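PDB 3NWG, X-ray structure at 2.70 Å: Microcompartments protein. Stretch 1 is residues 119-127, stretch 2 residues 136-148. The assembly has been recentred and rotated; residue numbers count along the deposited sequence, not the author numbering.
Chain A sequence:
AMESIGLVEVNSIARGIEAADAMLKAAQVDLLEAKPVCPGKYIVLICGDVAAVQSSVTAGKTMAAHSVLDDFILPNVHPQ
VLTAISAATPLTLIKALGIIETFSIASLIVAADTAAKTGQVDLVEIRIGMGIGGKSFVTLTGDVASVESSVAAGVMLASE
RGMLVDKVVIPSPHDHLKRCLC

Stretch 1 119-127: GQVDLVEIR
Stretch 2 (136-148) SFVTLTGDVASVE

The strand beginning at Ser136 pairs antiparallel with the strand ending at Arg127, their N-to-C directions 153° apart and their axes 4.2 Å apart at closest approach; the contact buries 763 Å² in total. Ser136 (phi/psi -121/160) opens the pairing with a CA-H...O contact, its CA 3.1 Å from Arg127 O.

Phe137 and Arg127 form a hydrogen-bonded pair with CA atoms 5.3 Å apart: Arg127 N donates to Phe137 O (2.9 Å) and Phe137 N to Arg127 O (3.1 Å). The extended Phe137 (-151/154) takes the p rotamer, with chi2 -97°, which brings its ring beneath the Arg127 side chain. Arg127 CB lies over the ring face, 4.0 Å from the centroid of Phe137 and 20° off the normal, while Glu125 OE1 lies at the ring edge, 3.9 Å from Phe137 CE2; Arg127 is m at chi1.

Val138 (-123/138, p) turns to the other face, shared with Ile126, Leu123 and Leu140. Val138 CA lies 4.5 Å from Ile126 CA in a non-hydrogen-bonded pair. Val138 CG2 packs against Ile126 CG1 at 3.8 Å and Leu123 CD2 at 4.0 Å, both partners being m,t rotamers.

At Thr139 (-116/147, p) the regular pairing is disturbed. Thr139 N donates to Glu125 O (3.0 Å), yet Thr139 O receives its bond from Val124 N (2.6 Å, 175°). Val124, at -101/-52, departs from extended geometry, so two successive residues of the first strand address one threonine. Glu125 N instead makes a weak bond to Thr139 OG1 (3.2 Å, 132°). The t-rotamer Val124 points toward the second strand, its CB 3.3 Å from Thr139 OG1.

Beyond this irregularity, Leu140 (-147/159; chi1 47°, chi2 -43°) opposes Leu123 without hydrogen bonds, CA-CA 4.1 Å. Leu140 CB lies 4.0 Å from Leu123 CD2, and Leu140 CD2 meets Val121 CG1 at 3.8 Å. Thr141 (-131/169, p) then restores a hydrogen-bonded pair with Asp122, CA-CA 5.6 Å: Asp122 N to Thr141 O and Thr141 N to Asp122 O are each 3.0 Å.

Gly142 (166/-171) passes close to the opposing backbone, its CA 4.1 Å from Gln120 O; a CB here would clash with that oxygen. Asp143 (-68/168, p) caps the helix that begins at Val144, its OD2 accepting from Ser146 N at 3.0 Å. The m-rotamer Ser146 points toward the first stretch, placing OG 2.7 Å from Gln120 OE1 and 2.9 Å from Asp143 OD1. Val147 (t) completes the apolar contact, its CG2 4.1 Å from Val121 CG1.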

ATOM      1  N   GLY A 119     -25.496 -19.949 -18.454  1.00 71.08           N
ATOM      2  CA  GLY A 119     -26.214 -18.691 -18.645  1.00 72.46           C
ATOM      3  C   GLY A 119     -25.350 -17.436 -18.611  1.00 72.30           C
ATOM      4  O   GLY A 119     -24.130 -17.490 -18.831  1.00 72.13           O
ATOM      5  N   GLN A 120     -26.005 -16.315 -18.314  1.00 72.52           N
ATOM      6  CA  GLN A 120     -25.449 -14.978 -18.507  1.00 73.01           C
ATOM      7  C   GLN A 120     -25.084 -14.339 -17.164  1.00 70.81           C
ATOM      8  O   GLN A 120     -25.879 -13.603 -16.564  1.00 70.92           O
ATOM      9  CB  GLN A 120     -26.443 -14.082 -19.269  1.00 75.03           C
ATOM     10  CG  GLN A 120     -27.413 -14.824 -20.220  1.00 79.18           C
ATOM     11  CD  GLN A 120     -28.711 -15.320 -19.528  1.00 82.28           C
ATOM     12  OE1 GLN A 120     -28.674 -15.921 -18.438  1.00 80.91           O
ATOM     13  NE2 GLN A 120     -29.864 -15.065 -20.175  1.00 84.32           N
ATOM     14  N   VAL A 121     -23.882 -14.645 -16.691  1.00 68.65           N
ATOM     15  CA  VAL A 121     -23.321 -14.012 -15.504  1.00 66.31           C
ATOM     16  C   VAL A 121     -21.945 -13.475 -15.885  1.00 66.13           C
ATOM     17  O   VAL A 121     -21.402 -13.837 -16.925  1.00 66.57           O
ATOM     18  CB  VAL A 121     -23.207 -15.009 -14.299  1.00 64.66           C
ATOM     19  CG1 VAL A 121     -24.582 -15.371 -13.746  1.00 64.06           C
ATOM     20  CG2 VAL A 121     -22.446 -16.265 -14.692  1.00 63.52           C
ATOM     21  N   ASP A 122     -21.399 -12.595 -15.058  1.00 65.36           N
ATOM     22  CA  ASP A 122     -19.996 -12.231 -15.147  1.00 65.52           C
ATOM     23  C   ASP A 122     -19.387 -12.480 -13.787  1.00 64.10           C
ATOM     24  O   ASP A 122     -19.921 -12.012 -12.785  1.00 63.95           O
ATOM     25  CB  ASP A 122     -19.830 -10.765 -15.558  1.00 66.90           C
ATOM     26  CG  ASP A 122     -20.306 -10.500 -16.993  1.00 70.40           C
ATOM     27  OD1 ASP A 122     -19.631 -10.945 -17.959  1.00 71.02           O
ATOM     28  OD2 ASP A 122     -21.365  -9.842 -17.158  1.00 72.29           O
ATOM     29  N   LEU A 123     -18.294 -13.243 -13.733  1.00 63.62           N
ATOM     30  CA  LEU A 123     -17.572 -13.439 -12.472  1.00 62.53           C
ATOM     31  C   LEU A 123     -17.000 -12.095 -12.079  1.00 63.41           C
ATOM     32  O   LEU A 123     -16.574 -11.328 -12.944  1.00 64.39           O
ATOM     33  CB  LEU A 123     -16.459 -14.488 -12.597  1.00 61.61           C
ATOM     34  CG  LEU A 123     -16.757 -15.910 -13.101  1.00 61.30           C
ATOM     35  CD1 LEU A 123     -15.548 -16.783 -12.921  1.00 61.18           C
ATOM     36  CD2 LEU A 123     -17.950 -16.560 -12.421  1.00 60.55           C
ATOM     37  N   VAL A 124     -17.029 -11.787 -10.789  1.00 63.77           N
ATOM     38  CA  VAL A 124     -16.564 -10.483 -10.317  1.00 65.73           C
ATOM     39  C   VAL A 124     -15.160 -10.603  -9.726  1.00 66.72           C
ATOM     40  O   VAL A 124     -14.263  -9.855 -10.108  1.00 67.76           O
ATOM     41  CB  VAL A 124     -17.545  -9.824  -9.325  1.00 65.62           C
ATOM     42  CG1 VAL A 124     -17.038  -8.461  -8.902  1.00 66.48           C
ATOM     43  CG2 VAL A 124     -18.917  -9.696  -9.948  1.00 65.54           C
ATOM     44  N   GLU A 125     -14.976 -11.544  -8.800  1.00 66.94           N
ATOM     45  CA  GLU A 125     -13.648 -11.851  -8.275  1.00 67.95           C
ATOM     46  C   GLU A 125     -13.520 -13.278  -7.755  1.00 67.18           C
ATOM     47  O   GLU A 125     -14.505 -13.936  -7.416  1.00 66.46           O
ATOM     48  CB  GLU A 125     -13.202 -10.829  -7.213  1.00 69.05           C
ATOM     49  CG  GLU A 125     -13.735 -11.031  -5.801  1.00 71.23           C
ATOM     50  CD  GLU A 125     -13.184  -9.993  -4.815  1.00 76.77           C
ATOM     51  OE1 GLU A 125     -13.594  -9.997  -3.621  1.00 78.46           O
ATOM     52  OE2 GLU A 125     -12.340  -9.162  -5.231  1.00 78.88           O
ATOM     53  N   ILE A 126     -12.281 -13.743  -7.723  1.00 67.96           N
ATOM     54  CA  ILE A 126     -11.935 -15.022  -7.141  1.00 68.16           C
ATOM     55  C   ILE A 126     -10.875 -14.778  -6.077  1.00 69.97           C
ATOM     56  O   ILE A 126      -9.917 -14.042  -6.295  1.00 70.49           O
ATOM     57  CB  ILE A 126     -11.435 -16.009  -8.218  1.00 67.22           C
ATOM     58  CG1 ILE A 126     -12.616 -16.446  -9.098  1.00 66.39           C
ATOM     59  CG2 ILE A 126     -10.737 -17.198  -7.577  1.00 65.29           C
ATOM     60  CD1 ILE A 126     -12.253 -17.320 -10.308  1.00 65.58           C
ATOM     61  N   ARG A 127     -11.057 -15.376  -4.911  1.00 71.60           N
ATOM     62  CA  ARG A 127     -10.044 -15.260  -3.889  1.00 74.13           C
ATOM     63  C   ARG A 127      -9.563 -16.625  -3.472  1.00 74.64           C
ATOM     64  O   ARG A 127     -10.250 -17.361  -2.775  1.00 73.97           O
ATOM     65  CB  ARG A 127     -10.545 -14.448  -2.696  1.00 75.42           C
ATOM     66  CG  ARG A 127     -10.844 -12.991  -3.019  1.00 78.25           C
ATOM     67  CD  ARG A 127      -9.676 -12.070  -2.737  1.00 82.80           C
ATOM     68  NE  ARG A 127     -10.185 -10.796  -2.229  1.00 87.61           N
ATOM     69  CZ  ARG A 127     -10.272 -10.474  -0.935  1.00 90.48           C
ATOM     70  NH1 ARG A 127     -10.768  -9.292  -0.579  1.00 91.94           N
ATOM     71  NH2 ARG A 127      -9.862 -11.326   0.008  1.00 90.92           N
ATOM     72  N   SER A 136     -11.670 -20.568  -0.249  1.00 68.58           N
ATOM     73  CA  SER A 136     -11.613 -19.739  -1.420  1.00 64.99           C
ATOM     74  C   SER A 136     -13.047 -19.357  -1.761  1.00 63.03           C
ATOM     75  O   SER A 136     -13.986 -20.018  -1.309  1.00 62.33           O
ATOM     76  CB  SER A 136     -10.952 -20.511  -2.570  1.00 64.52           C
ATOM     77  OG  SER A 136      -9.670 -20.990  -2.206  1.00 63.71           O
ATOM     78  N   PHE A 137     -13.219 -18.285  -2.534  1.00 60.57           N
ATOM     79  CA  PHE A 137     -14.544 -17.909  -2.984  1.00 58.76           C
ATOM     80  C   PHE A 137     -14.614 -17.183  -4.322  1.00 56.90           C
ATOM     81  O   PHE A 137     -13.650 -16.553  -4.753  1.00 56.36           O
ATOM     82  CB  PHE A 137     -15.316 -17.161  -1.892  1.00 60.02           C
ATOM     83  CG  PHE A 137     -14.811 -15.786  -1.612  1.00 62.37           C
ATOM     84  CD1 PHE A 137     -13.940 -15.560  -0.543  1.00 64.36           C
ATOM     85  CD2 PHE A 137     -15.237 -14.698  -2.392  1.00 63.81           C
ATOM     86  CE1 PHE A 137     -13.481 -14.268  -0.264  1.00 67.01           C
ATOM     87  CE2 PHE A 137     -14.783 -13.404  -2.128  1.00 66.10           C
ATOM     88  CZ  PHE A 137     -13.907 -13.182  -1.057  1.00 67.41           C
ATOM     89  N   VAL A 138     -15.771 -17.313  -4.974  1.00 55.15           N
ATOM     90  CA  VAL A 138     -16.078 -16.613  -6.212  1.00 53.88           C
ATOM     91  C   VAL A 138     -17.346 -15.776  -6.036  1.00 53.73           C
ATOM     92  O   VAL A 138     -18.298 -16.212  -5.389  1.00 53.09           O
ATOM     93  CB  VAL A 138     -16.177 -17.582  -7.436  1.00 53.62           C
ATOM     94  CG1 VAL A 138     -17.269 -18.611  -7.252  1.00 52.93           C
ATOM     95  CG2 VAL A 138     -16.378 -16.817  -8.743  1.00 53.50           C
ATOM     96  N   THR A 139     -17.320 -14.555  -6.573  1.00 53.72           N
ATOM     97  CA  THR A 139     -18.514 -13.717  -6.654  1.00 53.85           C
ATOM     98  C   THR A 139     -18.855 -13.481  -8.122  1.00 54.36           C
ATOM     99  O   THR A 139     -17.958 -13.416  -8.975  1.00 54.68           O
ATOM    100  CB  THR A 139     -18.343 -12.349  -5.965  1.00 54.65           C
ATOM    101  OG1 THR A 139     -17.281 -11.628  -6.605  1.00 55.38           O
ATOM    102  CG2 THR A 139     -18.050 -12.495  -4.470  1.00 53.17           C
ATOM    103  N   LEU A 140     -20.151 -13.369  -8.405  1.00 54.38           N
ATOM    104  CA  LEU A 140     -20.640 -13.100  -9.745  1.00 54.98           C
ATOM    105  C   LEU A 140     -21.927 -12.264  -9.730  1.00 55.99           C
ATOM    106  O   LEU A 140     -22.611 -12.202  -8.718  1.00 55.92           O
ATOM    107  CB  LEU A 140     -20.805 -14.400 -10.543  1.00 54.60           C
ATOM    108  CG  LEU A 140     -21.481 -15.721 -10.106  1.00 53.85           C
ATOM    109  CD1 LEU A 140     -21.168 -16.186  -8.696  1.00 52.10           C
ATOM    110  CD2 LEU A 140     -22.969 -15.687 -10.328  1.00 54.97           C
ATOM    111  N   THR A 141     -22.227 -11.595 -10.842  1.00 57.14           N
ATOM    112  CA  THR A 141     -23.491 -10.886 -10.991  1.00 58.34           C
ATOM    113  C   THR A 141     -24.195 -11.203 -12.287  1.00 59.17           C
ATOM    114  O   THR A 141     -23.627 -11.811 -13.187  1.00 59.13           O
ATOM    115  CB  THR A 141     -23.336  -9.358 -10.940  1.00 59.51           C
ATOM    116  OG1 THR A 141     -22.234  -8.963 -11.766  1.00 61.18           O
ATOM    117  CG2 THR A 141     -23.088  -8.922  -9.553  1.00 59.50           C
ATOM    118  N   GLY A 142     -25.442 -10.748 -12.348  1.00 60.18           N
ATOM    119  CA  GLY A 142     -26.352 -10.897 -13.481  1.00 61.61           C
ATOM    120  C   GLY A 142     -27.737 -10.551 -12.948  1.00 62.06           C
ATOM    121  O   GLY A 142     -27.869 -10.059 -11.822  1.00 61.47           O
ATOM    122  N   ASP A 143     -28.777 -10.794 -13.738  1.00 63.21           N
ATOM    123  CA  ASP A 143     -30.131 -10.664 -13.212  1.00 63.50           C
ATOM    124  C   ASP A 143     -30.343 -11.790 -12.189  1.00 61.70           C
ATOM    125  O   ASP A 143     -29.545 -12.721 -12.106  1.00 60.68           O
ATOM    126  CB  ASP A 143     -31.159 -10.700 -14.344  1.00 65.43           C
ATOM    127  CG  ASP A 143     -31.288 -12.076 -14.972  1.00 67.82           C
ATOM    128  OD1 ASP A 143     -30.866 -12.220 -16.143  1.00 71.14           O
ATOM    129  OD2 ASP A 143     -31.793 -13.012 -14.289  1.00 69.14           O
ATOM    130  N   VAL A 144     -31.406 -11.716 -11.407  1.00 61.41           N
ATOM    131  CA  VAL A 144     -31.552 -12.653 -10.296  1.00 60.16           C
ATOM    132  C   VAL A 144     -31.711 -14.114 -10.717  1.00 60.20           C
ATOM    133  O   VAL A 144     -31.095 -14.994 -10.109  1.00 59.10           O
ATOM    134  CB  VAL A 144     -32.680 -12.251  -9.347  1.00 60.04           C
ATOM    135  CG1 VAL A 144     -32.579 -13.034  -8.039  1.00 58.82           C
ATOM    136  CG2 VAL A 144     -32.606 -10.760  -9.075  1.00 61.17           C
ATOM    137  N   ALA A 145     -32.520 -14.379 -11.748  1.00 60.93           N
ATOM    138  CA  ALA A 145     -32.734 -15.765 -12.186  1.00 61.08           C
ATOM    139  C   ALA A 145     -31.438 -16.409 -12.717  1.00 60.82           C
ATOM    140  O   ALA A 145     -31.126 -17.565 -12.378  1.00 60.34           O
ATOM    141  CB  ALA A 145     -33.854 -15.851 -13.213  1.00 62.27           C
ATOM    142  N   SER A 146     -30.688 -15.653 -13.528  1.00 60.80           N
ATOM    143  CA  SER A 146     -29.414 -16.120 -14.079  1.00 60.64           C
ATOM    144  C   SER A 146     -28.420 -16.494 -12.974  1.00 59.05           C
ATOM    145  O   SER A 146     -27.806 -17.563 -13.023  1.00 58.52           O
ATOM    146  CB  SER A 146     -28.799 -15.062 -14.998  1.00 61.52           C
ATOM    147  OG  SER A 146     -29.625 -14.793 -16.119  1.00 63.60           O
ATOM    148  N   VAL A 147     -28.284 -15.610 -11.980  1.00 57.95           N
ATOM    149  CA  VAL A 147     -27.369 -15.813 -10.863  1.00 56.55           C
ATOM    150  C   VAL A 147     -27.799 -17.001 -10.027  1.00 56.64           C
ATOM    151  O   VAL A 147     -26.965 -17.814  -9.642  1.00 56.65           O
ATOM    152  CB  VAL A 147     -27.274 -14.570  -9.969  1.00 56.02           C
ATOM    153  CG1 VAL A 147     -26.587 -14.902  -8.664  1.00 54.38           C
ATOM    154  CG2 VAL A 147     -26.539 -13.444 -10.697  1.00 56.20           C
ATOM    155  N   GLU A 148     -29.098 -17.106  -9.763  1.00 57.27           N
ATOM    156  CA  GLU A 148     -29.651 -18.188  -8.962  1.00 57.67           C
ATOM    157  C   GLU A 148     -29.329 -19.561  -9.528  1.00 57.92           C
ATOM    158  O   GLU A 148     -29.063 -20.497  -8.771  1.00 58.22           O
ATOM    159  CB  GLU A 148     -31.168 -18.062  -8.849  1.00 58.88           C
ATOM    160  CG  GLU A 148     -31.674 -17.061  -7.812  1.00 61.64           C
ATOM    161  CD  GLU A 148     -31.526 -17.564  -6.381  1.00 66.10           C
ATOM    162  OE1 GLU A 148     -30.885 -18.636  -6.181  1.00 68.18           O
ATOM    163  OE2 GLU A 148     -32.047 -16.884  -5.460  1.00 66.41           O
TER